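Local structure of probable zinc protease PqqL (Escherichia coli, 6OFS) at residues A504-A509 and I677-V682; V735-R740 and H795-T800. The protein probably acts as a zinc-dependent periplasmic endopeptidase of the M16 (insulinase) family, holding one zinc ion per subunit. All coordinates share one frame; numbering follows the deposited sequence.

Interaction 1: A504-A509 and I677-V682; sequences ARVILA and ITFVIV
Arg505 to Ala509 and Thr678 to Val682 pair as the parallel strands inside a seven-stranded mixed sheet, where all the remaining neighbouring pairs are antiparallel. Their segment axes run 4.5 Å apart at closest and are inclined by 19°. Arg505, Ile507 and Ala509 offer their backbone N–H groups to Ile677 O, Phe679 O and Ile681 O, while Arg505 O and Ile507 O accept from Phe679 N and Ile681 N; this alternation is the parallel ladder. The Arg505 N to Ile677 O bond (3.0 Å) is almost straight, 176° at the hydrogen.

On the face carrying Val506, Leu508, Phe679 and Ile681, Leu508 lies alongside Ile681, its CD2 reaching Ile681 CB at 3.6 Å. The CD1 end of Ile681 comes across Val506 CG1 (3.7 Å). Ala504 CB meets the edge of the Phe679 ring at CE2, near the ring plane (3.9 Å). Helix 687-697 packs on this face through Leu690 and Ile694.

On the opposite face, with Arg505, Ile507, Thr678 and Val682, Thr678 CG2 touches both Ile507 CG1 (3.8 Å) and Arg505 CB. With CG anti to the backbone N (chi1 -157°), the extended Arg505 chain carries its guanidinium away from the partner strand, Ile507 CD1 lying over one guanidinium face, toward its rim. NE is bound by Ser497 OG, and NH2 donates to a water that also hydrogen-bonds Thr678 OG1. Helix 848-862 meets Ile507 and Val682 here. A parallel pair inside a largely antiparallel sheet, with helices against both faces, is typical of the alpha/beta fold of M16 peptidase domains.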
loop_
_atom_site.group_PDB
_atom_site.type_symbol
_atom_site.label_atom_id
_atom_site.label_comp_id
_atom_site.label_asym_id
_atom_site.label_seq_id
_atom_site.Cartn_x
_atom_site.Cartn_y
_atom_site.Cartn_z
ATOM N N ALA A 504 0.345 -5.959 -31.358
ATOM C CA ALA A 504 -0.778 -6.642 -30.729
ATOM C C ALA A 504 -1.813 -7.078 -31.759
ATOM O O ALA A 504 -1.953 -6.442 -32.810
ATOM C CB ALA A 504 -1.425 -5.755 -29.675
ATOM N N ARG A 505 -2.534 -8.171 -31.464
ATOM C CA ARG A 505 -3.587 -8.644 -32.360
ATOM C C ARG A 505 -4.949 -8.398 -31.702
ATOM O O ARG A 505 -5.073 -8.473 -30.482
ATOM C CB ARG A 505 -3.393 -10.118 -32.733
ATOM C CG ARG A 505 -4.077 -10.511 -34.024
ATOM C CD ARG A 505 -4.042 -12.010 -34.179
ATOM N NE ARG A 505 -4.782 -12.474 -35.353
ATOM C CZ ARG A 505 -5.027 -13.754 -35.618
ATOM N NH1 ARG A 505 -5.699 -14.094 -36.710
ATOM N NH2 ARG A 505 -4.600 -14.704 -34.792
ATOM N N VAL A 506 -5.944 -8.051 -32.517
ATOM C CA VAL A 506 -7.316 -7.772 -32.101
ATOM C C VAL A 506 -8.258 -8.665 -32.933
ATOM O O VAL A 506 -8.230 -8.603 -34.157
ATOM C CB VAL A 506 -7.666 -6.260 -32.299
ATOM C CG1 VAL A 506 -9.138 -5.982 -32.008
ATOM C CG2 VAL A 506 -6.765 -5.345 -31.475
ATOM N N ILE A 507 -9.093 -9.461 -32.272
ATOM C CA ILE A 507 -10.109 -10.275 -32.938
ATOM C C ILE A 507 -11.470 -9.627 -32.670
ATOM O O ILE A 507 -11.857 -9.485 -31.507
ATOM C CB ILE A 507 -10.087 -11.785 -32.543
ATOM C CG1 ILE A 507 -8.659 -12.405 -32.603
ATOM C CG2 ILE A 507 -11.108 -12.591 -33.387
ATOM C CD1 ILE A 507 -7.972 -12.446 -34.010
ATOM N N LEU A 508 -12.179 -9.218 -33.734
ATOM C CA LEU A 508 -13.510 -8.607 -33.600
ATOM C C LEU A 508 -14.627 -9.529 -34.061
ATOM O O LEU A 508 -14.535 -10.132 -35.133
ATOM C CB LEU A 508 -13.619 -7.265 -34.342
ATOM C CG LEU A 508 -12.730 -6.119 -33.870
ATOM C CD1 LEU A 508 -12.845 -4.944 -34.811
ATOM C CD2 LEU A 508 -13.087 -5.665 -32.460
ATOM N N ALA A 509 -15.693 -9.611 -33.257
ATOM C CA ALA A 509 -16.901 -10.393 -33.540
ATOM C C ALA A 509 -18.123 -9.680 -32.988
ATOM O O ALA A 509 -18.092 -9.134 -31.883
ATOM C CB ALA A 509 -16.802 -11.786 -32.934
ATOM N N ILE A 677 0.156 -10.545 -27.173
ATOM C CA ILE A 677 -1.239 -10.374 -26.789
ATOM C C ILE A 677 -2.193 -10.395 -27.965
ATOM O O ILE A 677 -1.942 -9.771 -28.994
ATOM C CB ILE A 677 -1.458 -9.106 -25.902
ATOM C CG1 ILE A 677 -0.382 -8.988 -24.783
ATOM C CG2 ILE A 677 -2.892 -9.051 -25.327
ATOM C CD1 ILE A 677 -0.216 -7.568 -24.144
ATOM N N THR A 678 -3.320 -11.093 -27.768
ATOM C CA THR A 678 -4.465 -11.160 -28.675
ATOM C C THR A 678 -5.706 -10.687 -27.887
ATOM O O THR A 678 -6.103 -11.326 -26.911
ATOM C CB THR A 678 -4.606 -12.545 -29.322
ATOM O OG1 THR A 678 -3.314 -13.005 -29.735
ATOM C CG2 THR A 678 -5.517 -12.516 -30.511
ATOM N N PHE A 679 -6.265 -9.534 -28.273
ATOM C CA PHE A 679 -7.460 -8.967 -27.644
ATOM C C PHE A 679 -8.679 -9.463 -28.387
ATOM O O PHE A 679 -8.816 -9.186 -29.574
ATOM C CB PHE A 679 -7.439 -7.429 -27.687
ATOM C CG PHE A 679 -6.317 -6.798 -26.905
ATOM C CD1 PHE A 679 -6.480 -6.475 -25.566
ATOM C CD2 PHE A 679 -5.098 -6.515 -27.514
ATOM C CE1 PHE A 679 -5.445 -5.882 -24.844
ATOM C CE2 PHE A 679 -4.061 -5.920 -26.792
ATOM C CZ PHE A 679 -4.241 -5.607 -25.460
ATOM N N VAL A 680 -9.562 -10.192 -27.697
ATOM C CA VAL A 680 -10.817 -10.694 -28.270
ATOM C C VAL A 680 -11.963 -9.747 -27.844
ATOM O O VAL A 680 -12.308 -9.692 -26.673
ATOM C CB VAL A 680 -11.077 -12.191 -27.924
ATOM C CG1 VAL A 680 -12.463 -12.633 -28.390
ATOM C CG2 VAL A 680 -9.994 -13.091 -28.518
ATOM N N ILE A 681 -12.497 -8.968 -28.791
ATOM C CA ILE A 681 -13.575 -8.013 -28.526
ATOM C C ILE A 681 -14.888 -8.524 -29.140
ATOM O O ILE A 681 -14.980 -8.684 -30.359
ATOM C CB ILE A 681 -13.198 -6.551 -28.932
ATOM C CG1 ILE A 681 -11.827 -6.126 -28.331
ATOM C CG2 ILE A 681 -14.314 -5.549 -28.550
ATOM C CD1 ILE A 681 -11.142 -5.018 -29.060
ATOM N N VAL A 682 -15.869 -8.856 -28.277
ATOM C CA VAL A 682 -17.162 -9.417 -28.683
ATOM C C VAL A 682 -18.327 -8.525 -28.225
ATOM O O VAL A 682 -18.461 -8.247 -27.029
ATOM C CB VAL A 682 -17.319 -10.904 -28.252
ATOM C CG1 VAL A 682 -18.692 -11.454 -28.625
ATOM C CG2 VAL A 682 -16.221 -11.769 -28.866
HETATM O O HOH W 1 -3.128 -14.396 -32.062
#

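Interaction 2: V735-R740 and H795-T800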
loop_
_atom_site.group_PDB
_atom_site.type_symbol
_atom_site.label_atom_id
_atom_site.label_comp_id
_atom_site.label_asym_id
_atom_site.label_seq_id
_atom_site.Cartn_x
_atom_site.Cartn_y
_atom_site.Cartn_z
ATOM N N VAL A 735 -8.124 -45.592 -7.113
ATOM C CA VAL A 735 -7.236 -46.035 -8.201
ATOM C C VAL A 735 -7.204 -45.023 -9.353
ATOM O O VAL A 735 -8.254 -44.638 -9.869
ATOM C CB VAL A 735 -7.573 -47.471 -8.705
ATOM C CG1 VAL A 735 -6.692 -47.875 -9.884
ATOM C CG2 VAL A 735 -7.449 -48.496 -7.582
ATOM N N SER A 736 -5.993 -44.638 -9.778
ATOM C CA SER A 736 -5.782 -43.738 -10.910
ATOM C C SER A 736 -4.810 -44.360 -11.921
ATOM O O SER A 736 -3.731 -44.826 -11.533
ATOM C CB SER A 736 -5.256 -42.385 -10.439
ATOM O OG SER A 736 -6.171 -41.778 -9.546
ATOM N N GLN A 737 -5.198 -44.375 -13.209
ATOM C CA GLN A 737 -4.338 -44.881 -14.280
ATOM C C GLN A 737 -4.278 -43.865 -15.411
ATOM O O GLN A 737 -5.308 -43.449 -15.939
ATOM C CB GLN A 737 -4.787 -46.265 -14.781
ATOM C CG GLN A 737 -3.855 -46.860 -15.845
ATOM C CD GLN A 737 -4.366 -48.158 -16.411
ATOM O OE1 GLN A 737 -3.941 -49.250 -16.008
ATOM N NE2 GLN A 737 -5.294 -48.068 -17.363
ATOM N N TRP A 738 -3.070 -43.425 -15.730
ATOM C CA TRP A 738 -2.797 -42.478 -16.808
ATOM C C TRP A 738 -2.069 -43.204 -17.903
ATOM O O TRP A 738 -1.093 -43.904 -17.649
ATOM C CB TRP A 738 -1.915 -41.319 -16.340
ATOM C CG TRP A 738 -2.632 -40.217 -15.626
ATOM C CD1 TRP A 738 -3.138 -39.075 -16.180
ATOM C CD2 TRP A 738 -2.752 -40.066 -14.209
ATOM N NE1 TRP A 738 -3.602 -38.237 -15.194
ATOM C CE2 TRP A 738 -3.378 -38.821 -13.971
ATOM C CE3 TRP A 738 -2.369 -40.853 -13.108
ATOM C CZ2 TRP A 738 -3.692 -38.376 -12.677
ATOM C CZ3 TRP A 738 -2.663 -40.403 -11.827
ATOM C CH2 TRP A 738 -3.323 -39.182 -11.621
ATOM N N LYS A 739 -2.549 -43.038 -19.118
ATOM C CA LYS A 739 -1.963 -43.604 -20.317
ATOM C C LYS A 739 -1.602 -42.399 -21.160
ATOM O O LYS A 739 -2.431 -41.502 -21.320
ATOM C CB LYS A 739 -2.961 -44.535 -21.014
ATOM C CG LYS A 739 -2.923 -45.934 -20.435
ATOM C CD LYS A 739 -3.915 -46.885 -21.105
ATOM C CE LYS A 739 -3.924 -48.274 -20.497
ATOM N NZ LYS A 739 -2.638 -49.003 -20.701
ATOM N N ARG A 740 -0.335 -42.320 -21.590
ATOM C CA ARG A 740 0.189 -41.210 -22.388
ATOM C C ARG A 740 0.478 -41.672 -23.796
ATOM O O ARG A 740 1.089 -42.723 -23.999
ATOM C CB ARG A 740 1.433 -40.598 -21.745
ATOM C CG ARG A 740 1.337 -39.088 -21.603
ATOM C CD ARG A 740 2.661 -38.479 -21.228
ATOM N NE ARG A 740 3.546 -38.402 -22.391
ATOM C CZ ARG A 740 4.699 -39.050 -22.507
ATOM N NH1 ARG A 740 5.145 -39.812 -21.514
ATOM N NH2 ARG A 740 5.427 -38.924 -23.607
ATOM N N HIS A 795 -4.847 -40.082 -21.132
ATOM C CA HIS A 795 -6.112 -40.692 -20.814
ATOM C C HIS A 795 -6.085 -41.105 -19.388
ATOM O O HIS A 795 -5.332 -42.004 -19.007
ATOM C CB HIS A 795 -6.438 -41.882 -21.726
ATOM C CG HIS A 795 -7.731 -42.537 -21.352
ATOM N ND1 HIS A 795 -7.763 -43.652 -20.532
ATOM C CD2 HIS A 795 -9.004 -42.154 -21.619
ATOM C CE1 HIS A 795 -9.045 -43.934 -20.359
ATOM N NE2 HIS A 795 -9.830 -43.061 -20.996
ATOM N N LEU A 796 -6.913 -40.449 -18.584
ATOM C CA LEU A 796 -7.024 -40.805 -17.187
ATOM C C LEU A 796 -8.248 -41.674 -16.982
ATOM O O LEU A 796 -9.333 -41.350 -17.459
ATOM C CB LEU A 796 -7.031 -39.562 -16.267
ATOM C CG LEU A 796 -7.398 -39.779 -14.775
ATOM C CD1 LEU A 796 -6.420 -40.738 -14.069
ATOM C CD2 LEU A 796 -7.463 -38.463 -14.043
ATOM N N LEU A 797 -8.038 -42.798 -16.296
ATOM C CA LEU A 797 -9.063 -43.742 -15.861
ATOM C C LEU A 797 -9.040 -43.710 -14.324
ATOM O O LEU A 797 -8.036 -44.091 -13.703
ATOM C CB LEU A 797 -8.783 -45.160 -16.404
ATOM C CG LEU A 797 -9.479 -46.335 -15.674
ATOM C CD1 LEU A 797 -10.950 -46.488 -16.088
ATOM C CD2 LEU A 797 -8.716 -47.625 -15.874
ATOM N N ALA A 798 -10.092 -43.179 -13.717
ATOM C CA ALA A 798 -10.148 -43.096 -12.256
ATOM C C ALA A 798 -11.334 -43.866 -11.679
ATOM O O ALA A 798 -12.382 -43.928 -12.304
ATOM C CB ALA A 798 -10.187 -41.646 -11.801
ATOM N N PHE A 799 -11.161 -44.478 -10.507
ATOM C CA PHE A 799 -12.248 -45.163 -9.819
ATOM C C PHE A 799 -11.952 -45.312 -8.343
ATOM O O PHE A 799 -10.791 -45.289 -7.938
ATOM C CB PHE A 799 -12.665 -46.505 -10.484
ATOM C CG PHE A 799 -11.681 -47.652 -10.440
ATOM C CD1 PHE A 799 -11.700 -48.567 -9.390
ATOM C CD2 PHE A 799 -10.769 -47.848 -11.472
ATOM C CE1 PHE A 799 -10.788 -49.626 -9.349
ATOM C CE2 PHE A 799 -9.863 -48.915 -11.432
ATOM C CZ PHE A 799 -9.874 -49.791 -10.368
ATOM N N THR A 800 -13.016 -45.394 -7.540
ATOM C CA THR A 800 -12.947 -45.636 -6.101
ATOM C C THR A 800 -13.748 -46.901 -5.895
ATOM O O THR A 800 -14.820 -47.058 -6.492
ATOM C CB THR A 800 -13.472 -44.459 -5.263
ATOM O OG1 THR A 800 -14.808 -44.153 -5.653
ATOM C CG2 THR A 800 -12.591 -43.220 -5.351
#
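Trp738 and Leu796, a non-hydrogen-bonded pair of antiparallel strands, lie side by side with the leucine methyl over the indole. Leu796 CD1 stands 3.8 Å from the centroid of the Trp738 five-membered ring and 18° off its normal, a CH-pi contact. The Trp738 CG, anti to the carbonyl carbon (chi1 -82°), swings the ring back toward the partner strand. Arg641 makes a cation-pi contact with the same indole. With an alanine here, Leu796 CD1 would probably lose the aromatic face it rests on, and Arg641 its pi partner.

The other sheet face carries a second CH-pi pair: Val735 CB sits over the Phe799 ring, 3.8 Å from its centroid. This depends on Phe799 CG lying between the backbone N and carbonyl carbon (chi1 68°), which brings the ring back over the valine. One hydrogen-bonded pair further along the same face, Gln737, extended beyond CG, crosses Leu797, NE2 passing CD2 at 3.8 Å.

Strands 733-742 and 792-801 are neighbours in a five-stranded mixed sheet of an M16 inactive-type domain, flanked by 896-904 and 779-787 respectively. Paired backbone bonds join Val735 with Phe799, Gln737 with Leu797 and Lys739 with His795. The chemistry is divided: this ladder sets the register, one largely dispersive aliphatic-on-ring contact sits on each face, and the NE2 end of the buried Gln737 amide is taken up by Asn814 of helix 806-823 rather than by the facing strand.

Interactions 1 and 2 sit in separate sheets of the C-terminal half, their centres 38 Å apart and their nearest atoms about 27 Å apart, so neither touches the other. They follow in series: 504-509 with 677-682 closes before 735-740 with 795-800 opens. Helix 848-862, which comes after strand 792-801 in the chain, nevertheless packs on the sheet of interaction 1. The N-terminal half has matching pairs: strand 19-24 runs parallel to 199-205, and 256-264 antiparallel to 317-326. That half holds the zinc, bound by His54 and His58; both interactions lie away from it, consistent with structural packing in the half without zinc.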